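Long-range contacts in structural polyprotein, VP1 (Israeli acute paralysis virus, PDB 5CDD), which is one capsid protein cut from the viral structural polyprotein, and probably helps build the virus shell as a structural component seen here in pentamers: residues Asp51-Gln56 with Gln178-Ala183; Arg86-Gly91 with Val145-Gln150; Gln106-Arg111 with Ser172-Thr177. All coordinates share one frame; numbering follows the deposited sequence.

Contact 1. Residues Asp51-Gln56 with Gln178-Ala183; sequences DNWILQ and QIVARA
Trp53 meets Gln178 and Val180 where strand 47-55 pairs antiparallel with strand 176-184. These are the first and last strands of a viral jelly roll, neighbours in its BIDG sheet. Their short axes stand at 120°, so the pairing holds over just a small part of both segments. Trp53 and Gln178 form a hydrogen-bonded pair: Trp53 N donates to Gln178 O at 2.8 Å, and Gln178 N returns a longer bond to Trp53 O at 3.3 Å. In the second bond the donor stands well above the carbonyl plane.

The tryptophan side chain leaves this pair on the same face of the sheet as Gln178. Its CB is 3.7 Å from Val180 CG2 and also lies near the carbonyl of Gln178. CG is anti to the backbone N (chi1 -168°). The six-membered ring starts beside the same methyl, CE3 coming within 3.9 Å of Val180 CG2, obliquely. Farther out, Leu55 CD1 sits over one face of that ring toward its rim, nearest to Trp53 CZ3 at 3.5 Å. Phe96, Leu66, Ile63 and the ring of Tyr170 are among its other neighbours. A large flat group suits this place because it bridges from the sheet to helix 64-73, which also touches Val180.

At the other end, where the chain turns a corner, Ile179 CG1 packs 3.5 Å from Asp51 O. The carboxylate of Asp51 points elsewhere, its OD2 forming a salt bridge with Arg75.

The chemistry is thus divided: backbone bonds fix which residues pair, while on the face that Trp53 shares with the polar Gln178 its packing on Val180 probably helps to keep water away, and the charge of Asp51 is held at the turn.

Contact 2. Residues Arg86-Gly91 with Val145-Gln150; sequences RFYRGG and VPFYSQ
Phe147 lays its ring against the peptide of Gly90, and this is the close half of the contact. Gly90 N stands 3.5 Å above one face of the ring, offset toward the rim, while Ser149 CB of Phe147's own segment takes the opposite face. The aromatic ring is therefore sandwiched between a backbone amide and a serine methylene. A torsion that sets CG anti to the backbone N (chi1 -174°) goes with a ring lying over the glycine, and CD1 comes to 3.4 Å from Gly90 O. Glycine suits position 90 because its positive phi of 114° is awkward for other residues. At Gly91 the reason is steric: its CA lies against the carbonyl oxygen of Val145, and a side chain there would collide with that oxygen.

Away from the glycines the packing is slacker. Tyr88 CE1 reaches Phe147 CE1 at 4.2 Å, the two rings crossing at a slant, and Arg89 CG lies just as far from Phe147 CE2. Both residues spend their polar ends elsewhere: Tyr88 OH bonds to Asp165, and Arg89 NH2 to Gly41 of a chain of the structural polyprotein. That chain also packs Leu40 on Phe147, so the looser side is buried too, partly by a neighbouring capsid chain and partly by this one.

Segment 145-150 leaves strand 140-145 and segment 86-91 leads into strand 87-98, a pair joined antiparallel in the sheet. The arrangement is that of a jelly roll at the G edge of its BIDG sheet, where the GH loop continues alongside the start of strand D.

Contact 3. Residues Gln106-Arg111 with Ser172-Thr177; sequences QTCYIR and SNTSTT
The amide of Asn173 lies tilted over one face of the Tyr109 ring where the loop leading into strand 110-116 meets the turn between strands 166-172 and 176-184. In jelly-roll terms these are the DE and HI connections, which in picornavirus-like capsids lie at one end of the barrel, probably here too near the shared axis of the pentamer. Ring and amide planes are 33° apart, and Asn173 CG is 3.5 Å from Tyr109 CE2.

Asparagine fits because its amide can both give and accept. Its CG sits between the backbone N and carbonyl carbon (chi1 63°), a position on the side of the Tyr109 ring. From there ND2 donates to Thr107 O at 3.0 Å, nearly straight, and OD1 accepts from Tyr109 N at 3.2 Å with an angle of 165° at the hydrogen. One side chain thus spans the backbone on both sides of Cys108, and the two bonds set the rotation of the amide.

The neighbours are smaller. Thr174 has its OG1 3.1 Å from Cys108 SG and its CG2 near the amide of Gln106, which crosses it obliquely on the partly exposed side. Beyond the loop, Ile110 and Ser172 form an antiparallel, non-hydrogen-bonded pair with side chains on one face of the sheet. Another copy of the protein borders this region, its Thr100 O accepting a bond from Thr107 OG1. On the Ile110 face, the isoleucine tip lies against the serine, CD1 being 3.3 Å from Ser172 OG, 3.6 Å from Ser172 CB and 4.0 Å from Thr176 CG2.

In the fold
Contacts 1 and 3 share strand 176-184 and touch directly: Leu55 N probably bonds to Thr176 O, and Leu55 O to Ser175 OG. Their centres are about 13 Å apart. The centres of contacts 1 and 2 are about 22 Å apart, but contact 2 reaches the same sheet through strand 87-98. Contacts 1 and 2 are buried, their centres 12 to 13 Å from the centre of the folded chain; contact 3 sits farther out, with partly exposed residues at its edge. Chemistry follows place: one hydrogen-bonded strand pair with apolar cover in contact 1, aromatic-on-glycine packing in contact 2, and side-chain-to-backbone bonding between loops in contact 3.

Contact 1. Residues Asp51-Gln56 with Gln178-Ala183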
# COMPACT_ATOMS: atom_id res chain seq x y z
N ASP A 51 4.04 -45.32 15.38
CA ASP A 51 3.49 -45.46 14.04
C ASP A 51 2.15 -46.17 14.10
O ASP A 51 1.53 -46.43 13.07
CB ASP A 51 4.46 -46.25 13.15
CG ASP A 51 5.80 -45.55 12.97
OD1 ASP A 51 5.84 -44.48 12.32
OD2 ASP A 51 6.81 -46.07 13.48
N ASN A 52 1.70 -46.49 15.30
CA ASN A 52 0.42 -47.17 15.45
C ASN A 52 -0.13 -47.14 16.86
O ASN A 52 0.32 -47.88 17.73
CB ASN A 52 0.56 -48.63 14.99
CG ASN A 52 -0.78 -49.26 14.67
OD1 ASN A 52 -1.50 -48.79 13.79
ND2 ASN A 52 -1.12 -50.33 15.37
N TRP A 53 -1.12 -46.28 17.09
CA TRP A 53 -1.74 -46.17 18.40
C TRP A 53 -3.14 -46.76 18.33
O TRP A 53 -4.05 -46.14 17.77
CB TRP A 53 -1.79 -44.71 18.84
CG TRP A 53 -2.15 -44.53 20.28
CD1 TRP A 53 -1.76 -45.32 21.33
CD2 TRP A 53 -2.92 -43.47 20.85
NE1 TRP A 53 -2.24 -44.81 22.51
CE2 TRP A 53 -2.95 -43.67 22.25
CE3 TRP A 53 -3.59 -42.35 20.32
CZ2 TRP A 53 -3.63 -42.81 23.13
CZ3 TRP A 53 -4.26 -41.49 21.19
CH2 TRP A 53 -4.27 -41.73 22.58
N ILE A 54 -3.30 -47.95 18.89
CA ILE A 54 -4.59 -48.63 18.87
C ILE A 54 -5.49 -48.22 20.03
O ILE A 54 -5.07 -48.20 21.19
CB ILE A 54 -4.38 -50.16 18.90
CG1 ILE A 54 -3.43 -50.56 17.78
CG2 ILE A 54 -5.71 -50.87 18.74
CD1 ILE A 54 -3.02 -52.01 17.80
N LEU A 55 -6.73 -47.90 19.70
CA LEU A 55 -7.72 -47.49 20.69
C LEU A 55 -9.08 -48.08 20.37
O LEU A 55 -9.39 -48.37 19.21
CB LEU A 55 -7.84 -45.96 20.72
CG LEU A 55 -6.62 -45.18 21.19
CD1 LEU A 55 -6.95 -43.70 21.17
CD2 LEU A 55 -6.23 -45.61 22.59
N GLN A 56 -9.90 -48.24 21.40
CA GLN A 56 -11.24 -48.79 21.23
C GLN A 56 -12.25 -47.66 21.08
O GLN A 56 -11.94 -46.50 21.32
CB GLN A 56 -11.60 -49.66 22.43
CG GLN A 56 -10.68 -50.86 22.61
CD GLN A 56 -10.98 -51.61 23.89
OE1 GLN A 56 -10.86 -51.07 24.99
NE2 GLN A 56 -11.39 -52.87 23.75
N GLN A 178 -3.96 -44.81 14.76
CA GLN A 178 -3.31 -43.69 14.10
C GLN A 178 -1.83 -43.54 14.39
O GLN A 178 -1.30 -44.11 15.34
CB GLN A 178 -4.00 -42.38 14.48
CG GLN A 178 -5.48 -42.51 14.79
CD GLN A 178 -5.75 -42.78 16.26
OE1 GLN A 178 -5.10 -43.61 16.89
NE2 GLN A 178 -6.73 -42.08 16.81
N ILE A 179 -1.17 -42.77 13.53
CA ILE A 179 0.25 -42.48 13.68
C ILE A 179 0.27 -41.20 14.51
O ILE A 179 -0.33 -40.20 14.13
CB ILE A 179 0.92 -42.20 12.32
CG1 ILE A 179 0.76 -43.41 11.40
CG2 ILE A 179 2.39 -41.89 12.54
CD1 ILE A 179 1.26 -43.18 9.99
N VAL A 180 0.94 -41.25 15.65
CA VAL A 180 0.99 -40.09 16.52
C VAL A 180 2.34 -39.37 16.47
O VAL A 180 3.39 -39.98 16.63
CB VAL A 180 0.69 -40.48 17.99
CG1 VAL A 180 0.61 -39.24 18.85
CG2 VAL A 180 -0.60 -41.27 18.06
N ALA A 181 2.28 -38.06 16.22
CA ALA A 181 3.47 -37.23 16.15
C ALA A 181 3.25 -36.04 17.07
O ALA A 181 2.15 -35.47 17.10
CB ALA A 181 3.70 -36.75 14.73
N ARG A 182 4.27 -35.66 17.84
CA ARG A 182 4.13 -34.54 18.75
C ARG A 182 5.27 -33.53 18.67
O ARG A 182 6.25 -33.73 17.96
CB ARG A 182 4.02 -35.04 20.19
CG ARG A 182 5.29 -35.68 20.72
CD ARG A 182 5.19 -35.98 22.20
NE ARG A 182 6.38 -36.66 22.69
CZ ARG A 182 6.57 -37.02 23.95
NH1 ARG A 182 5.65 -36.77 24.86
NH2 ARG A 182 7.70 -37.64 24.30
N ALA A 183 5.11 -32.45 19.43
CA ALA A 183 6.08 -31.37 19.51
C ALA A 183 5.55 -30.42 20.57
O ALA A 183 4.43 -30.60 21.05
CB ALA A 183 6.19 -30.65 18.17

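Contact 2. Residues Arg86-Gly91 with Val145-Gln150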
# COMPACT_ATOMS: atom_id res chain seq x y z
N ARG A 86 16.10 -31.00 33.71
CA ARG A 86 15.29 -31.44 34.85
C ARG A 86 13.87 -30.88 34.86
O ARG A 86 12.97 -31.49 35.43
CB ARG A 86 15.98 -31.07 36.16
CG ARG A 86 15.25 -31.58 37.40
CD ARG A 86 15.27 -33.10 37.46
NE ARG A 86 16.60 -33.62 37.74
CZ ARG A 86 17.00 -34.86 37.47
NH1 ARG A 86 16.17 -35.72 36.91
NH2 ARG A 86 18.23 -35.24 37.78
N PHE A 87 13.67 -29.73 34.24
CA PHE A 87 12.35 -29.09 34.22
C PHE A 87 11.87 -28.79 32.81
O PHE A 87 12.67 -28.69 31.88
CB PHE A 87 12.39 -27.78 35.00
CG PHE A 87 12.75 -27.94 36.45
CD1 PHE A 87 11.79 -28.35 37.38
CD2 PHE A 87 14.04 -27.68 36.89
CE1 PHE A 87 12.11 -28.49 38.72
CE2 PHE A 87 14.37 -27.82 38.24
CZ PHE A 87 13.41 -28.23 39.15
N TYR A 88 10.56 -28.64 32.66
CA TYR A 88 9.96 -28.29 31.37
C TYR A 88 8.98 -27.16 31.61
O TYR A 88 8.63 -26.86 32.76
CB TYR A 88 9.27 -29.51 30.74
CG TYR A 88 7.94 -29.90 31.33
CD1 TYR A 88 6.78 -29.15 31.08
CD2 TYR A 88 7.82 -31.04 32.12
CE1 TYR A 88 5.55 -29.54 31.60
CE2 TYR A 88 6.59 -31.44 32.64
CZ TYR A 88 5.46 -30.69 32.37
OH TYR A 88 4.24 -31.09 32.88
N ARG A 89 8.53 -26.52 30.54
CA ARG A 89 7.61 -25.40 30.67
C ARG A 89 7.01 -25.04 29.32
O ARG A 89 7.71 -24.97 28.32
CB ARG A 89 8.38 -24.22 31.26
CG ARG A 89 7.61 -22.93 31.35
CD ARG A 89 7.98 -21.98 30.23
NE ARG A 89 7.56 -20.63 30.56
CZ ARG A 89 7.72 -19.58 29.76
NH1 ARG A 89 8.29 -19.73 28.57
NH2 ARG A 89 7.32 -18.38 30.16
N GLY A 90 5.70 -24.82 29.30
CA GLY A 90 5.04 -24.47 28.05
C GLY A 90 4.06 -25.54 27.60
O GLY A 90 4.01 -26.64 28.16
N GLY A 91 3.28 -25.22 26.56
CA GLY A 91 2.30 -26.15 26.04
C GLY A 91 2.86 -27.25 25.16
O GLY A 91 4.07 -27.37 24.98
N VAL A 145 -2.24 -28.06 23.42
CA VAL A 145 -2.57 -27.97 24.83
C VAL A 145 -1.82 -26.80 25.46
O VAL A 145 -0.59 -26.82 25.56
CB VAL A 145 -2.17 -29.27 25.57
CG1 VAL A 145 -2.50 -29.15 27.05
CG2 VAL A 145 -2.90 -30.45 24.96
N PRO A 146 -2.55 -25.76 25.88
CA PRO A 146 -1.92 -24.58 26.49
C PRO A 146 -1.23 -24.98 27.79
O PRO A 146 -1.46 -26.07 28.31
CB PRO A 146 -3.10 -23.65 26.74
CG PRO A 146 -4.08 -24.04 25.69
CD PRO A 146 -4.00 -25.54 25.73
N PHE A 147 -0.40 -24.09 28.32
CA PHE A 147 0.27 -24.38 29.58
C PHE A 147 -0.49 -23.74 30.73
O PHE A 147 -0.18 -22.63 31.16
CB PHE A 147 1.71 -23.86 29.57
CG PHE A 147 2.50 -24.24 30.80
CD1 PHE A 147 2.73 -25.59 31.10
CD2 PHE A 147 3.03 -23.27 31.64
CE1 PHE A 147 3.47 -25.95 32.23
CE2 PHE A 147 3.77 -23.63 32.77
CZ PHE A 147 3.99 -24.98 33.06
N TYR A 148 -1.52 -24.44 31.19
CA TYR A 148 -2.32 -23.98 32.32
C TYR A 148 -1.69 -24.70 33.51
O TYR A 148 -1.94 -25.88 33.72
CB TYR A 148 -3.78 -24.41 32.17
CG TYR A 148 -4.52 -23.74 31.03
CD1 TYR A 148 -4.61 -22.35 30.95
CD2 TYR A 148 -5.20 -24.50 30.08
CE1 TYR A 148 -5.37 -21.74 29.94
CE2 TYR A 148 -5.96 -23.90 29.07
CZ TYR A 148 -6.04 -22.52 29.01
OH TYR A 148 -6.81 -21.92 28.04
N SER A 149 -0.88 -23.98 34.28
CA SER A 149 -0.19 -24.60 35.41
C SER A 149 -0.24 -23.81 36.72
O SER A 149 -0.37 -22.59 36.72
CB SER A 149 1.27 -24.85 35.02
OG SER A 149 2.03 -25.35 36.11
N GLN A 150 -0.12 -24.54 37.83
CA GLN A 150 -0.10 -23.94 39.15
C GLN A 150 1.33 -23.50 39.48
O GLN A 150 1.55 -22.77 40.44
CB GLN A 150 -0.57 -24.94 40.20
CG GLN A 150 -2.04 -25.33 40.12
CD GLN A 150 -2.43 -26.31 41.21
OE1 GLN A 150 -2.03 -27.47 41.20
NE2 GLN A 150 -3.22 -25.83 42.17

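Contact 3. Residues Gln106-Arg111 with Ser172-Thr177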
# COMPACT_ATOMS: atom_id res chain seq x y z
N GLN A 106 -20.69 -45.98 8.96
CA GLN A 106 -20.37 -45.19 10.14
C GLN A 106 -19.95 -43.77 9.78
O GLN A 106 -19.71 -43.46 8.61
CB GLN A 106 -19.22 -45.83 10.92
CG GLN A 106 -19.50 -47.20 11.49
CD GLN A 106 -18.31 -47.75 12.26
OE1 GLN A 106 -17.23 -47.94 11.70
NE2 GLN A 106 -18.50 -48.01 13.55
N THR A 107 -19.89 -42.93 10.80
CA THR A 107 -19.46 -41.54 10.66
C THR A 107 -18.45 -41.35 11.77
O THR A 107 -18.78 -40.92 12.87
CB THR A 107 -20.63 -40.55 10.85
OG1 THR A 107 -21.52 -40.64 9.73
CG2 THR A 107 -20.10 -39.13 10.94
N CYS A 108 -17.20 -41.70 11.47
CA CYS A 108 -16.12 -41.60 12.43
C CYS A 108 -15.67 -40.16 12.66
O CYS A 108 -15.45 -39.41 11.71
CB CYS A 108 -14.93 -42.43 11.95
SG CYS A 108 -13.46 -42.28 12.98
N TYR A 109 -15.55 -39.79 13.93
CA TYR A 109 -15.10 -38.45 14.29
C TYR A 109 -14.15 -38.53 15.48
O TYR A 109 -14.21 -39.47 16.27
CB TYR A 109 -16.30 -37.55 14.62
CG TYR A 109 -17.05 -37.90 15.88
CD1 TYR A 109 -16.52 -37.60 17.14
CD2 TYR A 109 -18.29 -38.54 15.83
CE1 TYR A 109 -17.21 -37.91 18.31
CE2 TYR A 109 -18.99 -38.86 16.99
CZ TYR A 109 -18.44 -38.54 18.22
OH TYR A 109 -19.13 -38.85 19.38
N ILE A 110 -13.27 -37.55 15.59
CA ILE A 110 -12.29 -37.50 16.67
C ILE A 110 -12.48 -36.26 17.53
O ILE A 110 -12.54 -35.15 17.02
CB ILE A 110 -10.85 -37.48 16.11
CG1 ILE A 110 -10.64 -38.64 15.13
CG2 ILE A 110 -9.86 -37.56 17.26
CD1 ILE A 110 -10.75 -40.01 15.74
N ARG A 111 -12.59 -36.46 18.84
CA ARG A 111 -12.77 -35.36 19.79
C ARG A 111 -11.58 -35.33 20.74
O ARG A 111 -11.09 -36.38 21.17
CB ARG A 111 -14.05 -35.56 20.61
CG ARG A 111 -15.34 -35.51 19.82
CD ARG A 111 -15.80 -34.08 19.57
NE ARG A 111 -16.20 -33.37 20.79
CZ ARG A 111 -17.26 -33.69 21.54
NH1 ARG A 111 -18.03 -34.71 21.21
NH2 ARG A 111 -17.55 -32.97 22.61
N SER A 172 -12.86 -41.03 20.43
CA SER A 172 -13.41 -41.33 19.11
C SER A 172 -14.60 -42.25 19.29
O SER A 172 -14.63 -43.06 20.22
CB SER A 172 -12.35 -42.01 18.23
OG SER A 172 -12.84 -42.25 16.91
N ASN A 173 -15.59 -42.14 18.42
CA ASN A 173 -16.77 -42.99 18.53
C ASN A 173 -16.56 -44.38 17.94
O ASN A 173 -17.33 -45.29 18.20
CB ASN A 173 -17.99 -42.31 17.87
CG ASN A 173 -17.80 -42.08 16.39
OD1 ASN A 173 -16.68 -42.06 15.89
ND2 ASN A 173 -18.90 -41.88 15.67
N THR A 174 -15.49 -44.54 17.16
CA THR A 174 -15.19 -45.82 16.53
C THR A 174 -13.81 -46.25 16.97
O THR A 174 -13.04 -45.45 17.49
CB THR A 174 -15.19 -45.68 15.01
OG1 THR A 174 -14.07 -44.89 14.59
CG2 THR A 174 -16.48 -45.01 14.55
N SER A 175 -13.48 -47.52 16.75
CA SER A 175 -12.18 -48.04 17.13
C SER A 175 -11.19 -47.46 16.13
O SER A 175 -11.36 -47.60 14.92
CB SER A 175 -12.19 -49.55 17.04
OG SER A 175 -11.15 -50.09 17.84
N THR A 176 -10.16 -46.81 16.64
CA THR A 176 -9.16 -46.19 15.79
C THR A 176 -7.75 -46.74 15.90
O THR A 176 -7.41 -47.51 16.80
CB THR A 176 -9.09 -44.67 16.05
OG1 THR A 176 -8.85 -44.42 17.44
CG2 THR A 176 -10.38 -44.01 15.63
N THR A 177 -6.93 -46.31 14.95
CA THR A 177 -5.53 -46.68 14.87
C THR A 177 -4.86 -45.54 14.10
O THR A 177 -5.17 -45.30 12.94
CB THR A 177 -5.34 -48.01 14.12
OG1 THR A 177 -3.94 -48.27 13.95
CG2 THR A 177 -6.02 -47.98 12.76